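Local atomic coordinates of DUF3861 domain-containing protein (Pectobacterium atrosepticum SCRI1043, PDB entry 3CJL), a protein that is of unknown function, a small bacterial protein of the DUF3861 family that forms a two-subunit assembly in the crystal, with a beta hairpin packed on helices. Residues F24-L34 with M52-V61. Sequence-based numbering, arbitrary orientation.
With EDO (1,2-ethanediol), chain C.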
ATOM      1  N   PHE A  24       1.405 -10.978   6.378  1.00 32.78           N
ATOM      2  CA  PHE A  24       2.238 -10.518   5.299  1.00 35.36           C
ATOM      3  C   PHE A  24       3.666 -10.271   5.729  1.00 33.46           C
ATOM      4  O   PHE A  24       3.915  -9.794   6.819  1.00 33.76           O
ATOM      5  CB  PHE A  24       1.619  -9.288   4.655  1.00 38.80           C
ATOM      6  CG  PHE A  24       2.126  -9.042   3.287  1.00 42.61           C
ATOM      7  CD1 PHE A  24       1.908  -9.997   2.279  1.00 43.59           C
ATOM      8  CD2 PHE A  24       2.830  -7.880   2.993  1.00 39.93           C
ATOM      9  CE1 PHE A  24       2.414  -9.797   0.986  1.00 44.20           C
ATOM     10  CE2 PHE A  24       3.314  -7.662   1.712  1.00 44.74           C
ATOM     11  CZ  PHE A  24       3.109  -8.629   0.708  1.00 44.55           C
ATOM     12  N   SER A  25       4.597 -10.636   4.860  1.00 31.93           N
ATOM     13  CA  SER A  25       6.016 -10.528   5.142  1.00 34.77           C
ATOM     14  C   SER A  25       6.618  -9.401   4.297  1.00 34.30           C
ATOM     15  O   SER A  25       6.324  -9.331   3.123  1.00 33.67           O
ATOM     16  CB  SER A  25       6.693 -11.863   4.821  1.00 34.05           C
ATOM     17  OG  SER A  25       8.082 -11.803   5.075  1.00 43.66           O
ATOM     18  N   LEU A  26       7.411  -8.520   4.914  1.00 33.90           N
ATOM     19  CA  LEU A  26       8.135  -7.460   4.209  1.00 35.58           C
ATOM     20  C   LEU A  26       9.603  -7.670   4.482  1.00 35.19           C
ATOM     21  O   LEU A  26       9.980  -8.074   5.574  1.00 34.76           O
ATOM     22  CB  LEU A  26       7.756  -6.052   4.700  1.00 35.85           C
ATOM     23  CG  LEU A  26       6.289  -5.614   4.630  1.00 42.78           C
ATOM     24  CD1 LEU A  26       6.117  -4.285   5.350  1.00 41.67           C
ATOM     25  CD2 LEU A  26       5.774  -5.534   3.187  1.00 43.62           C
ATOM     26  N   HIS A  27      10.429  -7.329   3.505  1.00 35.29           N
ATOM     27  CA  HIS A  27      11.883  -7.434   3.623  1.00 34.90           C
ATOM     28  C   HIS A  27      12.577  -6.168   4.099  1.00 36.47           C
ATOM     29  O   HIS A  27      13.754  -5.955   3.833  1.00 37.84           O
ATOM     30  CB  HIS A  27      12.434  -7.945   2.318  1.00 33.97           C
ATOM     31  CG  HIS A  27      12.010  -9.336   2.058  1.00 37.14           C
ATOM     32  ND1 HIS A  27      12.555 -10.393   2.748  1.00 43.58           N
ATOM     33  CD2 HIS A  27      11.026  -9.846   1.290  1.00 39.08           C
ATOM     34  CE1 HIS A  27      11.962 -11.503   2.368  1.00 38.86           C
ATOM     35  NE2 HIS A  27      11.035 -11.201   1.478  1.00 40.90           N
ATOM     36  N   ASP A  28      11.823  -5.335   4.805  1.00 39.16           N
ATOM     37  CA  ASP A  28      12.336  -4.212   5.561  1.00 40.83           C
ATOM     38  C   ASP A  28      11.654  -4.244   6.923  1.00 40.24           C
ATOM     39  O   ASP A  28      10.585  -4.838   7.069  1.00 41.43           O
ATOM     40  CB  ASP A  28      11.997  -2.908   4.856  1.00 42.97           C
ATOM     41  CG  ASP A  28      12.810  -2.694   3.591  1.00 50.47           C
ATOM     42  OD1 ASP A  28      14.043  -2.536   3.710  1.00 59.60           O
ATOM     43  OD2 ASP A  28      12.209  -2.662   2.489  1.00 60.07           O
ATOM     44  N   ASP A  29      12.295  -3.634   7.912  1.00 37.61           N
ATOM     45  CA  ASP A  29      11.723  -3.442   9.228  1.00 37.04           C
ATOM     46  C   ASP A  29      10.826  -2.221   9.081  1.00 35.47           C
ATOM     47  O   ASP A  29      11.316  -1.103   9.092  1.00 35.65           O
ATOM     48  CB  ASP A  29      12.847  -3.207  10.253  1.00 37.56           C
ATOM     49  CG  ASP A  29      12.333  -3.003  11.656  1.00 37.42           C
ATOM     50  OD1 ASP A  29      11.158  -2.629  11.828  1.00 42.28           O
ATOM     51  OD2 ASP A  29      13.123  -3.191  12.607  1.00 43.29           O
ATOM     52  N   LEU A  30       9.518  -2.449   8.939  1.00 34.68           N
ATOM     53  CA  LEU A  30       8.546  -1.383   8.676  1.00 35.09           C
ATOM     54  C   LEU A  30       8.505  -0.312   9.770  1.00 34.26           C
ATOM     55  O   LEU A  30       8.526   0.879   9.474  1.00 33.50           O
ATOM     56  CB  LEU A  30       7.146  -1.975   8.461  1.00 35.03           C
ATOM     57  CG  LEU A  30       5.970  -1.026   8.217  1.00 37.36           C
ATOM     58  CD1 LEU A  30       6.200  -0.142   6.986  1.00 35.43           C
ATOM     59  CD2 LEU A  30       4.685  -1.854   8.066  1.00 34.55           C
ATOM     60  N   PHE A  31       8.465  -0.742  11.023  1.00 34.75           N
ATOM     61  CA  PHE A  31       8.451   0.186  12.153  1.00 36.14           C
ATOM     62  C   PHE A  31       9.735   1.011  12.232  1.00 36.82           C
ATOM     63  O   PHE A  31       9.668   2.183  12.567  1.00 38.71           O
ATOM     64  CB  PHE A  31       8.152  -0.544  13.464  1.00 37.22           C
ATOM     65  CG  PHE A  31       6.718  -1.002  13.580  1.00 37.03           C
ATOM     66  CD1 PHE A  31       6.283  -2.154  12.951  1.00 42.41           C
ATOM     67  CD2 PHE A  31       5.800  -0.267  14.310  1.00 42.68           C
ATOM     68  CE1 PHE A  31       4.947  -2.564  13.038  1.00 41.57           C
ATOM     69  CE2 PHE A  31       4.483  -0.685  14.410  1.00 43.35           C
ATOM     70  CZ  PHE A  31       4.065  -1.842  13.768  1.00 36.50           C
ATOM     71  N   LYS A  32      10.886   0.428  11.892  1.00 37.49           N
ATOM     72  CA  LYS A  32      12.151   1.196  11.849  1.00 40.29           C
ATOM     73  C   LYS A  32      12.146   2.202  10.677  1.00 40.18           C
ATOM     74  O   LYS A  32      12.590   3.336  10.833  1.00 39.74           O
ATOM     75  CB  LYS A  32      13.362   0.263  11.777  1.00 39.30           C
ATOM     76  CG  LYS A  32      14.671   0.908  12.181  1.00 43.24           C
ATOM     77  CD  LYS A  32      15.828  -0.098  12.146  1.00 44.29           C
ATOM     78  CE  LYS A  32      16.919   0.232  13.173  1.00 52.33           C
ATOM     79  NZ  LYS A  32      17.558   1.572  12.987  1.00 56.26           N
ATOM     80  N   LEU A  33      11.609   1.785   9.531  1.00 41.00           N
ATOM     81  CA  LEU A  33      11.457   2.655   8.353  1.00 42.22           C
ATOM     82  C   LEU A  33      10.526   3.854   8.656  1.00 42.51           C
ATOM     83  O   LEU A  33      10.818   4.998   8.262  1.00 39.75           O
ATOM     84  CB  LEU A  33      10.945   1.837   7.153  1.00 42.06           C
ATOM     85  CG  LEU A  33      11.246   2.294   5.723  1.00 44.67           C
ATOM     86  CD1 LEU A  33      12.739   2.215   5.427  1.00 47.85           C
ATOM     87  CD2 LEU A  33      10.474   1.442   4.689  1.00 45.98           C
ATOM     88  N   LEU A  34       9.435   3.600   9.383  1.00 41.92           N
ATOM     89  CA  LEU A  34       8.505   4.665   9.792  1.00 43.79           C
ATOM     90  C   LEU A  34       9.145   5.708  10.736  1.00 45.22           C
ATOM     91  O   LEU A  34       8.894   6.901  10.583  1.00 44.19           O
ATOM     92  CB  LEU A  34       7.213   4.086  10.400  1.00 42.66           C
ATOM     93  CG  LEU A  34       6.273   3.379   9.414  1.00 44.76           C
ATOM     94  CD1 LEU A  34       5.185   2.624  10.143  1.00 41.84           C
ATOM     95  CD2 LEU A  34       5.662   4.352   8.406  1.00 44.70           C
HETATM   96  N   MSE A  52       3.723   5.200   3.351  1.00 37.22           N
HETATM   97  CA  MSE A  52       4.797   4.218   3.540  1.00 37.17           C
HETATM   98  C   MSE A  52       4.273   2.805   3.738  1.00 36.44           C
HETATM   99  O   MSE A  52       4.811   1.870   3.173  1.00 36.71           O
HETATM  100  CB  MSE A  52       5.683   4.641   4.704  1.00 38.49           C
HETATM  101  CG  MSE A  52       6.550   5.881   4.378  1.00 47.50           C
HETATM  102 SE   MSE A  52       7.889   5.606   2.936  0.75 54.85          SE
HETATM  103  CE  MSE A  52       8.472   3.866   3.546  1.00 45.84           C
ATOM    104  N   VAL A  53       3.197   2.644   4.503  1.00 35.62           N
ATOM    105  CA  VAL A  53       2.572   1.323   4.678  1.00 33.98           C
ATOM    106  C   VAL A  53       2.045   0.801   3.346  1.00 33.18           C
ATOM    107  O   VAL A  53       2.289  -0.351   2.979  1.00 33.22           O
ATOM    108  CB  VAL A  53       1.428   1.361   5.724  1.00 35.37           C
ATOM    109  CG1 VAL A  53       0.600   0.067   5.701  1.00 34.60           C
ATOM    110  CG2 VAL A  53       1.998   1.606   7.114  1.00 33.28           C
ATOM    111  N   GLY A  54       1.329   1.656   2.628  1.00 32.85           N
ATOM    112  CA  GLY A  54       0.742   1.295   1.355  1.00 33.62           C
ATOM    113  C   GLY A  54       1.759   0.915   0.309  1.00 32.20           C
ATOM    114  O   GLY A  54       1.614  -0.118  -0.337  1.00 32.16           O
ATOM    115  N   LEU A  55       2.790   1.743   0.176  1.00 33.10           N
ATOM    116  CA  LEU A  55       3.916   1.501  -0.743  1.00 34.78           C
ATOM    117  C   LEU A  55       4.701   0.181  -0.491  1.00 34.90           C
ATOM    118  O   LEU A  55       5.057  -0.525  -1.434  1.00 34.25           O
ATOM    119  CB  LEU A  55       4.875   2.681  -0.640  1.00 33.98           C
ATOM    120  CG  LEU A  55       6.084   2.758  -1.553  1.00 37.82           C
ATOM    121  CD1 LEU A  55       5.618   2.895  -2.978  1.00 43.47           C
ATOM    122  CD2 LEU A  55       6.940   3.937  -1.123  1.00 36.72           C
ATOM    123  N   LYS A  56       5.013  -0.110   0.774  1.00 36.12           N
ATOM    124  CA  LYS A  56       5.693  -1.349   1.139  1.00 35.94           C
ATOM    125  C   LYS A  56       4.805  -2.579   0.902  1.00 35.94           C
ATOM    126  O   LYS A  56       5.295  -3.608   0.472  1.00 39.82           O
ATOM    127  CB  LYS A  56       6.172  -1.340   2.595  1.00 37.83           C
ATOM    128  CG  LYS A  56       7.120  -0.221   3.019  1.00 37.80           C
ATOM    129  CD  LYS A  56       8.247   0.114   2.049  1.00 46.16           C
ATOM    130  CE  LYS A  56       9.313  -0.910   2.009  1.00 47.14           C
ATOM    131  NZ  LYS A  56      10.464  -0.383   1.164  1.00 51.37           N
ATOM    132  N   LEU A  57       3.506  -2.474   1.172  1.00 36.58           N
ATOM    133  CA  LEU A  57       2.578  -3.572   0.894  1.00 35.92           C
ATOM    134  C   LEU A  57       2.500  -3.863  -0.593  1.00 34.99           C
ATOM    135  O   LEU A  57       2.742  -4.984  -0.988  1.00 35.80           O
ATOM    136  CB  LEU A  57       1.170  -3.296   1.435  1.00 35.75           C
ATOM    137  CG  LEU A  57       0.970  -3.442   2.945  1.00 43.05           C
ATOM    138  CD1 LEU A  57      -0.436  -2.967   3.337  1.00 32.91           C
ATOM    139  CD2 LEU A  57       1.231  -4.889   3.401  1.00 34.55           C
ATOM    140  N   PHE A  58       2.194  -2.864  -1.422  1.00 35.91           N
ATOM    141  CA  PHE A  58       2.042  -3.142  -2.857  1.00 37.39           C
ATOM    142  C   PHE A  58       3.383  -3.384  -3.554  1.00 35.90           C
ATOM    143  O   PHE A  58       3.450  -4.223  -4.437  1.00 36.77           O
ATOM    144  CB  PHE A  58       1.037  -2.180  -3.556  1.00 42.33           C
ATOM    145  CG  PHE A  58       1.638  -1.064  -4.360  1.00 40.77           C
ATOM    146  CD1 PHE A  58       2.073  -1.294  -5.657  1.00 47.06           C
ATOM    147  CD2 PHE A  58       1.626   0.248  -3.882  1.00 50.23           C
ATOM    148  CE1 PHE A  58       2.593  -0.272  -6.425  1.00 48.69           C
ATOM    149  CE2 PHE A  58       2.123   1.298  -4.656  1.00 45.48           C
ATOM    150  CZ  PHE A  58       2.613   1.033  -5.926  1.00 50.89           C
ATOM    151  N   GLY A  59       4.453  -2.742  -3.081  1.00 34.68           N
ATOM    152  CA  GLY A  59       5.797  -2.936  -3.613  1.00 35.74           C
ATOM    153  C   GLY A  59       6.379  -4.323  -3.401  1.00 35.38           C
ATOM    154  O   GLY A  59       7.019  -4.868  -4.290  1.00 36.11           O
ATOM    155  N   GLU A  60       6.163  -4.874  -2.215  1.00 34.50           N
ATOM    156  CA  GLU A  60       6.503  -6.264  -1.907  1.00 34.88           C
ATOM    157  C   GLU A  60       5.789  -7.268  -2.835  1.00 33.15           C
ATOM    158  O   GLU A  60       6.413  -8.210  -3.316  1.00 35.55           O
ATOM    159  CB  GLU A  60       6.167  -6.553  -0.444  1.00 35.29           C
ATOM    160  CG  GLU A  60       6.433  -7.965   0.032  1.00 39.60           C
ATOM    161  CD  GLU A  60       7.879  -8.412  -0.166  1.00 45.50           C
ATOM    162  OE1 GLU A  60       8.809  -7.599   0.062  1.00 46.37           O
ATOM    163  OE2 GLU A  60       8.068  -9.590  -0.549  1.00 48.48           O
ATOM    164  N   VAL A  61       4.503  -7.068  -3.104  1.00 33.78           N
ATOM    165  CA  VAL A  61       3.767  -7.977  -4.014  1.00 34.34           C
ATOM    166  C   VAL A  61       4.344  -7.964  -5.435  1.00 36.43           C
ATOM    167  O   VAL A  61       4.486  -9.008  -6.078  1.00 38.12           O
ATOM    168  CB  VAL A  61       2.252  -7.671  -4.056  1.00 34.30           C
ATOM    169  CG1 VAL A  61       1.568  -8.544  -5.103  1.00 32.42           C
ATOM    170  CG2 VAL A  61       1.621  -7.922  -2.695  1.00 32.87           C
TER
HETATM  171  C1  EDO C  88      12.714   4.302   2.171  1.00 62.28           C
HETATM  172  O1  EDO C  88      12.126   5.589   1.924  1.00 63.21           O
HETATM  173  C2  EDO C  88      12.021   3.236   1.323  1.00 61.25           C
HETATM  174  O2  EDO C  88      12.564   1.930   1.596  1.00 58.45           O
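The end of a beta hairpin and the helix that follows it both pack on one flank of the long helix 45-64, with Lys56 lying between Leu26, Leu30 and Leu33. Strand 24-26 crosses helix 52-61 nearly at a right angle (94°), while helix 30-34 runs roughly antiparallel to it. On the strand side, the Phe24 ring meets the helix obliquely, CD2 3.4 Å from Leu57 CD2 and CZ touching Glu60 CG and Val61 CG2. Leu26 brings CD2 to within 3.4 Å of Lys56 O, its other methyl reaching Lys56 CB.

The lysine chain is bent at chi2 and chi3 and runs counter to the Leu30 side chain, whose CD1 approaches Lys56 CG, with Leu33 CD2 resting on Lys56 CD. This brings its ammonium to Asp28, where NZ forms a salt bridge with OD2 at 3.2 Å, reaching that oxygen from above the carboxylate plane (48° out of it). A second bond from NZ goes to O2 of an ethanediol, probably from the crystallisation liquor. Glu60 extends CG anti to the backbone N (chi1 179°), then bends at chi2, which sets its carboxylate at the edge of the His27 ring, OE1 3.4 Å from His27 CD2. This is a contact with a ring carbon; the hydrogen bonds of the two side chains go elsewhere, Glu60 OE2 to Gln64 NE2 and His27 ND1 to Gly1 O. At the start of helix 52-61, selenomethionine Met52 presses CE tightly on Leu33 CD2, and Leu34 CD2 lies 3.7 Å from Met52 CB.

Strand 4-12 pairs with Phe24 and Leu26 through Tyr6 and Asn4. Leu55 faces helix 75-86, and the second subunit packs its Ala50 on Phe24 and its Leu20 on Leu34, so the dimer interface borders this core.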